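Local coordinates for protein 5'-deoxynucleotidase (Archaeoglobus fulgidus, PDB 1YNB) that probably hydrolyses 2'-deoxyribonucleoside 5'-monophosphates to the deoxynucleoside and free phosphate, as a metal-dependent homodimeric HD-domain 5'-deoxynucleotidase, at residues V11-E16 with A71-L76; V17-L22 with H77-M82; G27-K30 with L35-S38; F51-K56 with S121-L126; Q131-S136 with Y141-A146. All coordinates share one frame; numbering follows the deposited sequence.

Interaction 1. Residues V11-E16 with A71-L76; sequences VKFIHE and ALFHDL
F13 carries the contact from helix 8-18, meeting F73 of helix 61-73 and L76 of the turn that follows, where the chain enters what is probably the HD signature of this all-helical fold. Its CG stands anti to the backbone N (chi1 172°), which sends the ring away from the helix and puts its far edge against the other segment. F13 CZ lies 3.7 Å from L76 CD2, close to the plane of the F13 ring, and the two side chains cross at about a right angle. The neighbouring ring atom F13 CE1 is 4.0 Å from the same methyl, L76 CD2. The same corner of the ring reaches the second aromatic, with F13 CZ 4.2 Å from F73 CE1. All three residues are buried, and what they share is apolar. Further along the helix, H15 turns to the second subunit, where its ND1 is hydrogen-bonded to E134 OE1 of that chain. The type I turn from F73 to L76 explains how one short run serves two purposes. F73 and L76, its first and last residues, present their side chains to F13, while H74 and D75 between them extend toward D124 and H42, partners consistent with an H...HD...D metal site, although no metal is bound to them here. D75 OD2 is additionally held by N43 ND2. The turn is closed by L76 N, which donates to F73 O over 3.3 Å.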
# COMPACT_ATOMS: atom_id res chain seq x y z
N VAL A 11 17.92 -4.83 -18.25
CA VAL A 11 16.56 -5.32 -18.13
C VAL A 11 16.55 -6.51 -17.14
O VAL A 11 15.71 -6.55 -16.27
CB VAL A 11 15.99 -5.70 -19.53
CG1 VAL A 11 14.71 -6.55 -19.42
CG2 VAL A 11 15.66 -4.40 -20.27
N LYS A 12 17.48 -7.44 -17.25
CA LYS A 12 17.48 -8.55 -16.27
C LYS A 12 17.67 -8.04 -14.84
O LYS A 12 17.07 -8.58 -13.89
CB LYS A 12 18.55 -9.59 -16.64
CG LYS A 12 17.98 -10.69 -17.52
CD LYS A 12 18.99 -11.72 -17.96
CE LYS A 12 18.26 -12.95 -18.59
NZ LYS A 12 17.06 -12.60 -19.47
N PHE A 13 18.53 -7.04 -14.65
CA PHE A 13 18.72 -6.48 -13.33
C PHE A 13 17.40 -5.89 -12.80
O PHE A 13 17.08 -6.06 -11.61
CB PHE A 13 19.82 -5.38 -13.36
CG PHE A 13 19.95 -4.61 -12.07
CD1 PHE A 13 20.53 -5.18 -10.95
CD2 PHE A 13 19.48 -3.29 -11.98
CE1 PHE A 13 20.64 -4.46 -9.77
CE2 PHE A 13 19.59 -2.56 -10.79
CZ PHE A 13 20.17 -3.14 -9.69
N ILE A 14 16.63 -5.20 -13.64
CA ILE A 14 15.38 -4.61 -13.16
C ILE A 14 14.40 -5.74 -12.75
O ILE A 14 13.71 -5.59 -11.74
CB ILE A 14 14.76 -3.66 -14.21
CG1 ILE A 14 15.68 -2.41 -14.32
CG2 ILE A 14 13.36 -3.17 -13.74
CD1 ILE A 14 15.45 -1.51 -15.58
N HIS A 15 14.38 -6.82 -13.52
CA HIS A 15 13.52 -7.98 -13.19
C HIS A 15 14.01 -8.53 -11.86
O HIS A 15 13.21 -8.86 -10.95
CB HIS A 15 13.63 -9.09 -14.25
CG HIS A 15 12.79 -8.87 -15.46
ND1 HIS A 15 11.45 -8.52 -15.39
CD2 HIS A 15 13.08 -8.93 -16.78
CE1 HIS A 15 10.97 -8.38 -16.61
NE2 HIS A 15 11.93 -8.62 -17.47
N GLU A 16 15.33 -8.61 -11.72
CA GLU A 16 15.90 -9.17 -10.48
C GLU A 16 15.56 -8.33 -9.26
O GLU A 16 15.28 -8.86 -8.19
CB GLU A 16 17.45 -9.31 -10.60
CG GLU A 16 18.11 -9.74 -9.27
CD GLU A 16 19.60 -10.07 -9.41
OE1 GLU A 16 20.10 -10.07 -10.56
OE2 GLU A 16 20.25 -10.36 -8.38
N ALA A 71 20.31 3.78 0.62
CA ALA A 71 19.46 2.88 1.41
C ALA A 71 18.72 1.92 0.47
O ALA A 71 18.51 0.74 0.81
CB ALA A 71 18.45 3.69 2.22
N LEU A 72 18.32 2.40 -0.71
CA LEU A 72 17.62 1.51 -1.65
C LEU A 72 18.48 0.36 -2.11
O LEU A 72 17.98 -0.75 -2.35
CB LEU A 72 17.15 2.28 -2.87
CG LEU A 72 16.05 3.30 -2.65
CD1 LEU A 72 15.88 4.13 -3.94
CD2 LEU A 72 14.74 2.55 -2.31
N PHE A 73 19.79 0.60 -2.28
CA PHE A 73 20.73 -0.43 -2.72
C PHE A 73 21.30 -1.28 -1.58
O PHE A 73 22.04 -2.24 -1.83
CB PHE A 73 21.90 0.22 -3.47
CG PHE A 73 21.56 0.65 -4.86
CD1 PHE A 73 21.69 -0.25 -5.93
CD2 PHE A 73 21.01 1.91 -5.10
CE1 PHE A 73 21.27 0.12 -7.23
CE2 PHE A 73 20.59 2.28 -6.39
CZ PHE A 73 20.72 1.38 -7.46
N HIS A 74 20.95 -0.93 -0.35
CA HIS A 74 21.49 -1.60 0.82
C HIS A 74 21.37 -3.13 0.88
O HIS A 74 22.35 -3.82 1.12
CB HIS A 74 20.90 -0.97 2.08
CG HIS A 74 21.64 -1.32 3.33
ND1 HIS A 74 21.02 -1.42 4.56
CD2 HIS A 74 22.95 -1.58 3.55
CE1 HIS A 74 21.92 -1.71 5.48
NE2 HIS A 74 23.10 -1.82 4.89
N ASP A 75 20.19 -3.69 0.65
CA ASP A 75 20.11 -5.15 0.73
C ASP A 75 19.95 -5.74 -0.63
O ASP A 75 19.55 -6.88 -0.76
CB ASP A 75 18.92 -5.58 1.59
CG ASP A 75 18.88 -4.88 2.90
OD1 ASP A 75 19.96 -4.75 3.53
OD2 ASP A 75 17.78 -4.45 3.30
N LEU A 76 20.28 -4.99 -1.67
CA LEU A 76 20.04 -5.48 -3.00
C LEU A 76 20.52 -6.89 -3.25
O LEU A 76 19.84 -7.67 -3.92
CB LEU A 76 20.63 -4.50 -4.02
CG LEU A 76 19.61 -4.20 -5.11
CD1 LEU A 76 18.27 -3.78 -4.48
CD2 LEU A 76 20.13 -3.10 -6.03

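Interaction 2. Residues V17-L22 with H77-M82; sequences VGSLKL and HEARTM
L20 leaves its backbone with CG anti to the carbonyl carbon (chi1 -71°) and then runs on fully extended (chi2 173°), which brings its CD2 methyl over the backbone of A79. S19 adopts a different rotation, its OG lodged between the backbone N and the carbonyl carbon (chi1 77°), where it meets A79 CB beside L20. L20 CD2 rests 3.7 Å from A79 N and 4.1 Å from A79 CB, with E78 C bordering the same methyl. S19 OG comes within 3.6 Å of A79 CB, an approach of a hydroxyl to a methyl rather than a polar bond. The serine's own proton is engaged by E16 O, while a water donates to S19 OG and, at 2.6 Å, to A79 O, tying the two segments together through solvent. The contact thus joins the C-terminal part of helix 8-18 and the 3-10 segment at L20 and K21 to the short helix 78-81 that follows the probable HD motif of the domain. H77 O takes two backbone bonds there, from R80 N at 2.8 Å and from T81 N at 3.0 Å. M82 leaves the helix with positive phi, although M82 N still bonds to E78 O. L20 is further enclosed by V39 and A40 of helix 39-56, and F44 of the second subunit packs on it. Next along the chain, K21 NZ crosses to that second subunit and pairs with the carboxylates of its E127 and E37.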
# COMPACT_ATOMS: atom_id res chain seq x y z
N VAL A 17 15.58 -7.01 -9.41
CA VAL A 17 15.24 -6.09 -8.33
C VAL A 17 13.79 -6.32 -7.90
O VAL A 17 13.46 -6.16 -6.72
CB VAL A 17 15.40 -4.60 -8.79
CG1 VAL A 17 14.71 -3.63 -7.82
CG2 VAL A 17 16.94 -4.28 -8.86
N GLY A 18 12.95 -6.68 -8.85
CA GLY A 18 11.55 -6.91 -8.53
C GLY A 18 11.40 -8.15 -7.65
O GLY A 18 10.40 -8.27 -6.92
N SER A 19 12.35 -9.08 -7.68
CA SER A 19 12.24 -10.25 -6.77
C SER A 19 12.31 -9.82 -5.29
O SER A 19 11.92 -10.57 -4.41
CB SER A 19 13.32 -11.31 -7.05
OG SER A 19 14.58 -10.92 -6.54
N LEU A 20 12.78 -8.61 -5.00
CA LEU A 20 12.77 -8.17 -3.62
C LEU A 20 11.34 -7.88 -3.13
O LEU A 20 11.13 -7.78 -1.91
CB LEU A 20 13.65 -6.94 -3.41
CG LEU A 20 15.14 -7.30 -3.54
CD1 LEU A 20 15.96 -6.03 -3.51
CD2 LEU A 20 15.55 -8.23 -2.40
N LYS A 21 10.38 -7.76 -4.05
CA LYS A 21 8.98 -7.55 -3.63
C LYS A 21 8.45 -8.94 -3.24
O LYS A 21 7.38 -9.05 -2.66
CB LYS A 21 8.06 -7.09 -4.76
CG LYS A 21 8.54 -5.90 -5.61
CD LYS A 21 7.40 -5.52 -6.62
CE LYS A 21 7.74 -4.25 -7.45
NZ LYS A 21 6.64 -4.00 -8.44
N LEU A 22 9.20 -9.97 -3.60
CA LEU A 22 8.80 -11.35 -3.37
C LEU A 22 9.74 -12.03 -2.36
O LEU A 22 9.77 -13.24 -2.27
CB LEU A 22 8.88 -12.12 -4.69
CG LEU A 22 8.12 -11.48 -5.85
CD1 LEU A 22 8.51 -12.14 -7.20
CD2 LEU A 22 6.64 -11.58 -5.55
N HIS A 77 21.68 -7.23 -2.73
CA HIS A 77 22.21 -8.57 -2.95
C HIS A 77 21.29 -9.65 -2.36
O HIS A 77 21.37 -10.80 -2.77
CB HIS A 77 23.61 -8.69 -2.35
CG HIS A 77 23.63 -8.47 -0.87
ND1 HIS A 77 23.51 -9.50 0.04
CD2 HIS A 77 23.63 -7.32 -0.15
CE1 HIS A 77 23.42 -8.99 1.25
NE2 HIS A 77 23.48 -7.68 1.17
N GLU A 78 20.43 -9.29 -1.41
CA GLU A 78 19.53 -10.30 -0.82
C GLU A 78 18.57 -10.92 -1.86
O GLU A 78 17.90 -11.94 -1.60
CB GLU A 78 18.74 -9.68 0.35
CG GLU A 78 19.64 -9.33 1.54
CD GLU A 78 18.88 -8.80 2.74
OE1 GLU A 78 17.68 -8.48 2.61
OE2 GLU A 78 19.49 -8.68 3.83
N ALA A 79 18.53 -10.31 -3.04
CA ALA A 79 17.71 -10.83 -4.13
C ALA A 79 18.23 -12.22 -4.45
O ALA A 79 17.49 -13.09 -4.89
CB ALA A 79 17.83 -9.95 -5.36
N ARG A 80 19.54 -12.39 -4.24
CA ARG A 80 20.21 -13.67 -4.47
C ARG A 80 20.52 -14.41 -3.17
O ARG A 80 20.55 -15.63 -3.15
CB ARG A 80 21.54 -13.44 -5.22
CG ARG A 80 21.36 -12.87 -6.61
CD ARG A 80 22.70 -12.34 -7.21
NE ARG A 80 22.43 -11.66 -8.47
CZ ARG A 80 23.11 -11.82 -9.60
NH1 ARG A 80 24.14 -12.65 -9.65
NH2 ARG A 80 22.70 -11.21 -10.71
N THR A 81 20.75 -13.68 -2.09
CA THR A 81 21.12 -14.34 -0.83
C THR A 81 20.04 -14.54 0.21
O THR A 81 20.25 -15.28 1.18
CB THR A 81 22.28 -13.60 -0.13
OG1 THR A 81 21.78 -12.39 0.46
CG2 THR A 81 23.37 -13.24 -1.14
N MET A 82 18.89 -13.89 0.01
CA MET A 82 17.79 -13.95 0.97
C MET A 82 18.10 -13.06 2.16
O MET A 82 19.26 -12.65 2.37
CB MET A 82 17.55 -15.39 1.47
CG MET A 82 17.28 -16.41 0.37
SD MET A 82 17.10 -18.11 1.02
CE MET A 82 15.51 -17.90 1.98
O HOH W 1 14.99 -13.63 -4.93

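Interaction 3. Residues G27-K30 with L35-S38; sequences GWLK and LPES
P36 sets its ring against W28 and L29, with P36 CB 3.8 Å from W28 CB and P36 CG 3.8 Å from L29 CD2. The proline and L29 cross at about a right angle; L29 touches the ring through CD2, at CG and CD. E37 makes the polar link. Its chain is bent at chi2 (142°), and its carboxylate arrives at the nitrogen edge of the indole. W28 NE1 donates to E37 OE1 over 2.8 Å in a nearly straight bond (168°), with the oxygen in the ring plane and offering its anti lone pair. The carboxylate itself is turned 59° from the indole. Both segments belong to the irregular connection between helix 8-18 and helix 39-56 of the HD domain, folded back on itself here. R25 NE also pairs with E37 OE1, so a cation and an indole share that oxygen. The indole also meets Y135 edge-to-face and F145 at an inclined angle. With an alanine at W28, E37 OE1 would probably lose its indole N-H partner, and a gap would be likely to open between P36, Y135 and F145. S38 closes the segment as N-cap of helix 39-56, its side chain capping a backbone N of that helix, while S38 N in turn donates to E41 OE1, as in a capping box.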
# COMPACT_ATOMS: atom_id res chain seq x y z
N GLY A 27 12.85 -12.46 9.57
CA GLY A 27 12.83 -12.45 11.03
C GLY A 27 11.43 -12.48 11.59
O GLY A 27 11.19 -13.02 12.69
N TRP A 28 10.48 -11.91 10.85
CA TRP A 28 9.10 -11.90 11.31
C TRP A 28 8.34 -13.23 11.23
O TRP A 28 7.38 -13.42 11.97
CB TRP A 28 8.26 -10.93 10.53
CG TRP A 28 8.84 -9.52 10.45
CD1 TRP A 28 9.26 -8.90 9.31
CD2 TRP A 28 9.07 -8.62 11.53
NE1 TRP A 28 9.73 -7.63 9.62
CE2 TRP A 28 9.63 -7.43 10.98
CE3 TRP A 28 8.86 -8.68 12.92
CZ2 TRP A 28 9.98 -6.34 11.76
CZ3 TRP A 28 9.22 -7.59 13.71
CH2 TRP A 28 9.77 -6.43 13.13
N LEU A 29 8.74 -14.09 10.31
CA LEU A 29 8.04 -15.34 10.10
C LEU A 29 7.96 -16.22 11.34
O LEU A 29 6.93 -16.84 11.56
CB LEU A 29 8.69 -16.14 8.98
CG LEU A 29 8.71 -15.40 7.62
CD1 LEU A 29 9.69 -16.11 6.70
CD2 LEU A 29 7.31 -15.35 7.05
N LYS A 30 9.04 -16.28 12.12
CA LYS A 30 9.01 -17.12 13.31
C LYS A 30 8.08 -16.58 14.39
O LYS A 30 7.70 -17.33 15.32
CB LYS A 30 10.42 -17.34 13.86
CG LYS A 30 11.08 -16.12 14.40
CD LYS A 30 12.53 -16.46 14.77
CE LYS A 30 13.28 -15.23 15.27
NZ LYS A 30 13.29 -14.10 14.25
N LEU A 35 2.05 -12.70 6.45
CA LEU A 35 2.41 -12.05 5.17
C LEU A 35 3.15 -10.85 5.67
O LEU A 35 2.59 -9.76 5.76
CB LEU A 35 1.16 -11.58 4.45
CG LEU A 35 0.33 -12.75 3.95
CD1 LEU A 35 -1.07 -12.26 3.51
CD2 LEU A 35 1.06 -13.39 2.80
N PRO A 36 4.41 -11.04 6.05
CA PRO A 36 5.16 -9.90 6.55
C PRO A 36 5.62 -8.96 5.43
O PRO A 36 5.54 -9.30 4.27
CB PRO A 36 6.35 -10.56 7.23
CG PRO A 36 6.62 -11.68 6.33
CD PRO A 36 5.25 -12.26 6.02
N GLU A 37 6.15 -7.81 5.82
CA GLU A 37 6.70 -6.87 4.83
C GLU A 37 7.75 -7.60 3.97
O GLU A 37 8.38 -8.59 4.42
CB GLU A 37 7.37 -5.70 5.57
CG GLU A 37 8.23 -6.14 6.76
CD GLU A 37 9.52 -5.32 6.92
OE1 GLU A 37 10.37 -5.72 7.74
OE2 GLU A 37 9.64 -4.26 6.24
N SER A 38 7.98 -7.11 2.76
CA SER A 38 8.97 -7.70 1.85
C SER A 38 10.27 -6.87 2.05
O SER A 38 10.24 -5.78 2.65
CB SER A 38 8.51 -7.59 0.38
OG SER A 38 8.39 -6.23 -0.01

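Interaction 4. Residues F51-K56 with S121-L126; sequences FILALK and SDADKL
D122, whose CB touches L53, has a carboxylate gripped at both oxygens by backbone N-H groups: T153 N donates to OD2 and K152 N to OD1, just ahead of helix 154-166. This buried acid is thereby satisfied, while its CB remains for apolar contact. L53 CD1 sits 3.6 Å from D122 CB, and the two side chains cross at about a right angle. The same methyl lies 3.7 Å from A123 N and 4.2 Å from A123 CB. L53 takes chi1 -70°, with CG anti to the carbonyl carbon, and an extended chi2; this spreads its two methyls over successive turns, CD1 on D122 and A123, CD2 on L126. L53 CD2 and L126 CD1 are 4.2 Å apart. L126 N donates to D122 O at 2.8 Å, holding those two side chains one turn apart along the helix. On another side of the same helix, D124 reaches H42 by a weak hydrogen bond, as expected if both belong to an HD-type metal site. The short helical axes pass 9.9 Å apart at 126°, an oblique crossing of helices 39-56 and 117-135, between perpendicular and antiparallel. Helix 154-166 also packs here, with A156 on L53 and D122, and I159 and Y160 on L126. F51, A54 and L55 turn instead to A64 of helix 61-73, and F51 further meets F73 of the second subunit edge-to-face.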
# COMPACT_ATOMS: atom_id res chain seq x y z
N PHE A 51 16.72 9.75 4.19
CA PHE A 51 16.54 11.11 3.66
C PHE A 51 16.27 12.02 4.87
O PHE A 51 16.93 13.05 5.06
CB PHE A 51 15.35 11.12 2.72
CG PHE A 51 15.04 12.46 2.13
CD1 PHE A 51 15.80 12.96 1.07
CD2 PHE A 51 13.99 13.22 2.63
CE1 PHE A 51 15.50 14.20 0.49
CE2 PHE A 51 13.68 14.46 2.07
CZ PHE A 51 14.46 14.94 0.98
N ILE A 52 15.31 11.63 5.71
CA ILE A 52 14.99 12.41 6.89
C ILE A 52 16.19 12.58 7.84
O ILE A 52 16.42 13.69 8.36
CB ILE A 52 13.83 11.76 7.68
CG1 ILE A 52 12.52 11.92 6.90
CG2 ILE A 52 13.66 12.45 9.04
CD1 ILE A 52 11.37 11.04 7.46
N LEU A 53 16.92 11.50 8.09
CA LEU A 53 18.08 11.57 8.99
C LEU A 53 19.11 12.58 8.49
O LEU A 53 19.68 13.34 9.28
CB LEU A 53 18.75 10.21 9.15
CG LEU A 53 17.95 9.16 9.94
CD1 LEU A 53 18.70 7.86 10.01
CD2 LEU A 53 17.64 9.68 11.32
N ALA A 54 19.36 12.57 7.19
CA ALA A 54 20.35 13.49 6.62
C ALA A 54 19.86 14.91 6.77
O ALA A 54 20.60 15.76 7.25
CB ALA A 54 20.58 13.15 5.14
N LEU A 55 18.63 15.20 6.39
CA LEU A 55 18.14 16.56 6.51
C LEU A 55 18.17 17.07 7.95
O LEU A 55 18.65 18.20 8.21
CB LEU A 55 16.73 16.67 5.96
CG LEU A 55 16.57 16.62 4.43
CD1 LEU A 55 15.12 16.95 4.08
CD2 LEU A 55 17.52 17.62 3.76
N LYS A 56 17.66 16.25 8.87
CA LYS A 56 17.63 16.63 10.28
C LYS A 56 19.03 16.73 10.87
O LYS A 56 19.21 17.30 11.94
CB LYS A 56 16.80 15.60 11.08
CG LYS A 56 15.30 15.69 10.84
CD LYS A 56 14.67 16.82 11.65
CE LYS A 56 13.36 17.29 11.03
NZ LYS A 56 12.66 18.30 11.87
N SER A 121 22.83 2.98 7.70
CA SER A 121 22.88 2.04 8.82
C SER A 121 21.82 2.37 9.87
O SER A 121 21.11 1.47 10.33
CB SER A 121 24.27 2.07 9.48
OG SER A 121 24.37 1.05 10.46
N ASP A 122 21.74 3.64 10.27
CA ASP A 122 20.76 4.07 11.26
C ASP A 122 19.32 3.91 10.71
O ASP A 122 18.40 3.52 11.45
CB ASP A 122 20.95 5.53 11.63
CG ASP A 122 21.92 5.75 12.81
OD1 ASP A 122 22.55 4.79 13.33
OD2 ASP A 122 22.04 6.91 13.22
N ALA A 123 19.14 4.22 9.44
CA ALA A 123 17.79 4.13 8.83
C ALA A 123 17.28 2.69 8.79
O ALA A 123 16.08 2.46 8.99
CB ALA A 123 17.80 4.74 7.39
N ASP A 124 18.17 1.74 8.51
CA ASP A 124 17.89 0.30 8.44
C ASP A 124 17.35 -0.10 9.81
O ASP A 124 16.28 -0.70 9.93
CB ASP A 124 19.20 -0.45 8.13
CG ASP A 124 19.05 -1.96 8.19
OD1 ASP A 124 20.05 -2.64 8.49
OD2 ASP A 124 17.95 -2.50 7.92
N LYS A 125 18.10 0.23 10.86
CA LYS A 125 17.67 -0.11 12.23
C LYS A 125 16.42 0.65 12.71
O LYS A 125 15.57 0.11 13.43
CB LYS A 125 18.82 0.18 13.21
CG LYS A 125 20.05 -0.65 12.93
CD LYS A 125 21.09 -0.28 13.99
CE LYS A 125 22.51 -0.48 13.51
NZ LYS A 125 23.39 0.37 14.39
N LEU A 126 16.30 1.92 12.36
CA LEU A 126 15.12 2.66 12.76
C LEU A 126 13.88 2.10 12.05
O LEU A 126 12.80 2.08 12.65
CB LEU A 126 15.20 4.15 12.39
CG LEU A 126 15.52 5.19 13.47
CD1 LEU A 126 15.24 6.58 12.87
CD2 LEU A 126 14.65 4.99 14.74

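Interaction 5. Residues Q131-S136 with Y141-A146; sequences QGVEYS and YAIRFA
G132 and S136 bring the C-terminal part of helix 117-135 and the residue after it against a 3-10 segment at 141-146, with G132 CA 5.0 Å from I143 CA and S136 CA 4.7 Å from A142 CA. The chain has reversed through a short connection, so the C-terminal part of this core HD-domain helix is covered by the residues that follow it. G132 permits the close approach: a side-chain carbon there would press on A142 O. A142 CB fits against this part of the chain, 3.6 Å from Y135 CB and equally near G132 O and S136 N. One residue along from the glycine, V133 CG2 meets I143 CD1 at 3.7 Å, the two side chains crossing at a slant, and also faces the methyl of A146. L163 and M164 of helix 154-166 cover V133 from outside the two segments. S136 presents CB to I143 CB at 4.0 Å. Its hydroxyl is lodged between the backbone N and the carbonyl carbon (chi1 75°), and S136 OG donates to V133 O over 2.7 Å, tilted 28° from the carbonyl plane. Replacing S136 by an alanine would probably leave V133 O without the hydroxyl's hydrogen bond. Within the helix, Q131 folds over Y135, placing Q131 NE2 3.0 Å above the centre of the tyrosine ring.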
# COMPACT_ATOMS: atom_id res chain seq x y z
N GLN A 131 8.75 -0.83 12.46
CA GLN A 131 7.98 -2.00 12.02
C GLN A 131 7.72 -2.92 13.23
O GLN A 131 6.67 -3.59 13.31
CB GLN A 131 8.69 -2.76 10.90
CG GLN A 131 7.82 -3.89 10.29
CD GLN A 131 6.48 -3.42 9.72
OE1 GLN A 131 6.43 -2.83 8.62
NE2 GLN A 131 5.38 -3.69 10.44
N GLY A 132 8.65 -2.91 14.16
CA GLY A 132 8.50 -3.70 15.40
C GLY A 132 7.34 -3.15 16.24
O GLY A 132 6.51 -3.91 16.78
N VAL A 133 7.29 -1.82 16.39
CA VAL A 133 6.22 -1.17 17.13
C VAL A 133 4.89 -1.42 16.42
O VAL A 133 3.88 -1.69 17.09
CB VAL A 133 6.46 0.35 17.25
CG1 VAL A 133 5.21 1.09 17.74
CG2 VAL A 133 7.59 0.59 18.27
N GLU A 134 4.89 -1.34 15.09
CA GLU A 134 3.63 -1.55 14.32
C GLU A 134 3.16 -3.00 14.46
O GLU A 134 1.96 -3.25 14.66
CB GLU A 134 3.86 -1.21 12.84
CG GLU A 134 4.03 0.30 12.70
CD GLU A 134 4.89 0.74 11.50
OE1 GLU A 134 5.08 1.97 11.38
OE2 GLU A 134 5.33 -0.12 10.70
N TYR A 135 4.07 -3.95 14.36
CA TYR A 135 3.68 -5.36 14.48
C TYR A 135 3.33 -5.79 15.90
O TYR A 135 2.63 -6.80 16.09
CB TYR A 135 4.77 -6.28 13.93
CG TYR A 135 4.85 -6.38 12.41
CD1 TYR A 135 3.70 -6.21 11.60
CD2 TYR A 135 6.03 -6.76 11.78
CE1 TYR A 135 3.75 -6.43 10.22
CE2 TYR A 135 6.09 -6.98 10.40
CZ TYR A 135 4.96 -6.82 9.62
OH TYR A 135 4.98 -7.02 8.28
N SER A 136 3.81 -5.04 16.89
CA SER A 136 3.56 -5.38 18.30
C SER A 136 2.08 -5.36 18.63
O SER A 136 1.64 -6.03 19.57
CB SER A 136 4.32 -4.43 19.25
OG SER A 136 3.71 -3.15 19.32
N TYR A 141 5.47 -9.77 21.13
CA TYR A 141 6.91 -9.98 21.10
C TYR A 141 7.61 -9.16 20.00
O TYR A 141 8.81 -8.90 20.09
CB TYR A 141 7.23 -11.45 20.91
CG TYR A 141 8.68 -11.78 21.16
CD1 TYR A 141 9.16 -11.95 22.46
CD2 TYR A 141 9.58 -11.95 20.09
CE1 TYR A 141 10.50 -12.28 22.70
CE2 TYR A 141 10.91 -12.28 20.32
CZ TYR A 141 11.36 -12.45 21.63
OH TYR A 141 12.67 -12.79 21.87
N ALA A 142 6.87 -8.76 18.98
CA ALA A 142 7.47 -7.96 17.89
C ALA A 142 8.21 -6.74 18.45
O ALA A 142 9.15 -6.26 17.83
CB ALA A 142 6.40 -7.50 16.92
N ILE A 143 7.78 -6.24 19.60
CA ILE A 143 8.40 -5.06 20.20
C ILE A 143 9.88 -5.25 20.51
O ILE A 143 10.60 -4.27 20.66
CB ILE A 143 7.65 -4.57 21.50
CG1 ILE A 143 8.03 -3.12 21.82
CG2 ILE A 143 7.97 -5.46 22.71
CD1 ILE A 143 7.46 -2.12 20.82
N ARG A 144 10.34 -6.50 20.61
CA ARG A 144 11.74 -6.73 20.92
C ARG A 144 12.64 -6.24 19.80
O ARG A 144 13.80 -5.89 20.05
CB ARG A 144 12.03 -8.22 21.16
CG ARG A 144 11.40 -8.83 22.40
CD ARG A 144 11.68 -8.01 23.64
NE ARG A 144 11.40 -8.75 24.88
CZ ARG A 144 10.24 -9.33 25.17
NH1 ARG A 144 9.21 -9.28 24.32
NH2 ARG A 144 10.11 -9.99 26.32
N PHE A 145 12.14 -6.27 18.56
CA PHE A 145 12.94 -5.79 17.43
C PHE A 145 13.14 -4.27 17.50
O PHE A 145 13.94 -3.71 16.74
CB PHE A 145 12.29 -6.17 16.08
CG PHE A 145 12.34 -7.65 15.74
CD1 PHE A 145 13.35 -8.15 14.90
CD2 PHE A 145 11.36 -8.53 16.20
CE1 PHE A 145 13.36 -9.50 14.50
CE2 PHE A 145 11.36 -9.88 15.81
CZ PHE A 145 12.36 -10.37 14.96
N ALA A 146 12.39 -3.59 18.36
CA ALA A 146 12.53 -2.16 18.50
C ALA A 146 13.25 -1.79 19.78
O ALA A 146 13.42 -0.61 20.06
CB ALA A 146 11.18 -1.48 18.50

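How the interactions relate
Interactions 1 and 2 are neighbours, their centres about 7 Å apart, and continue each other along helix 8-18 and across the turn into helix 78-81; L76 CD1 and L20 CD1 meet between them. Interaction 3 is nested inside the loop that interaction 2 closes, and K21 O and S38 CB touch. It leads on to interaction 5, about 12 Å away between centres, where Y135 OH is probably hydrogen-bonded to E37 N. Interactions 4 and 5 share helix 117-135. Interaction 4 alternates along the chain with interaction 1, which it meets at H74 and D124, so distant segments converge on the probable metal site. All five also border the second subunit, consistent with a dimer.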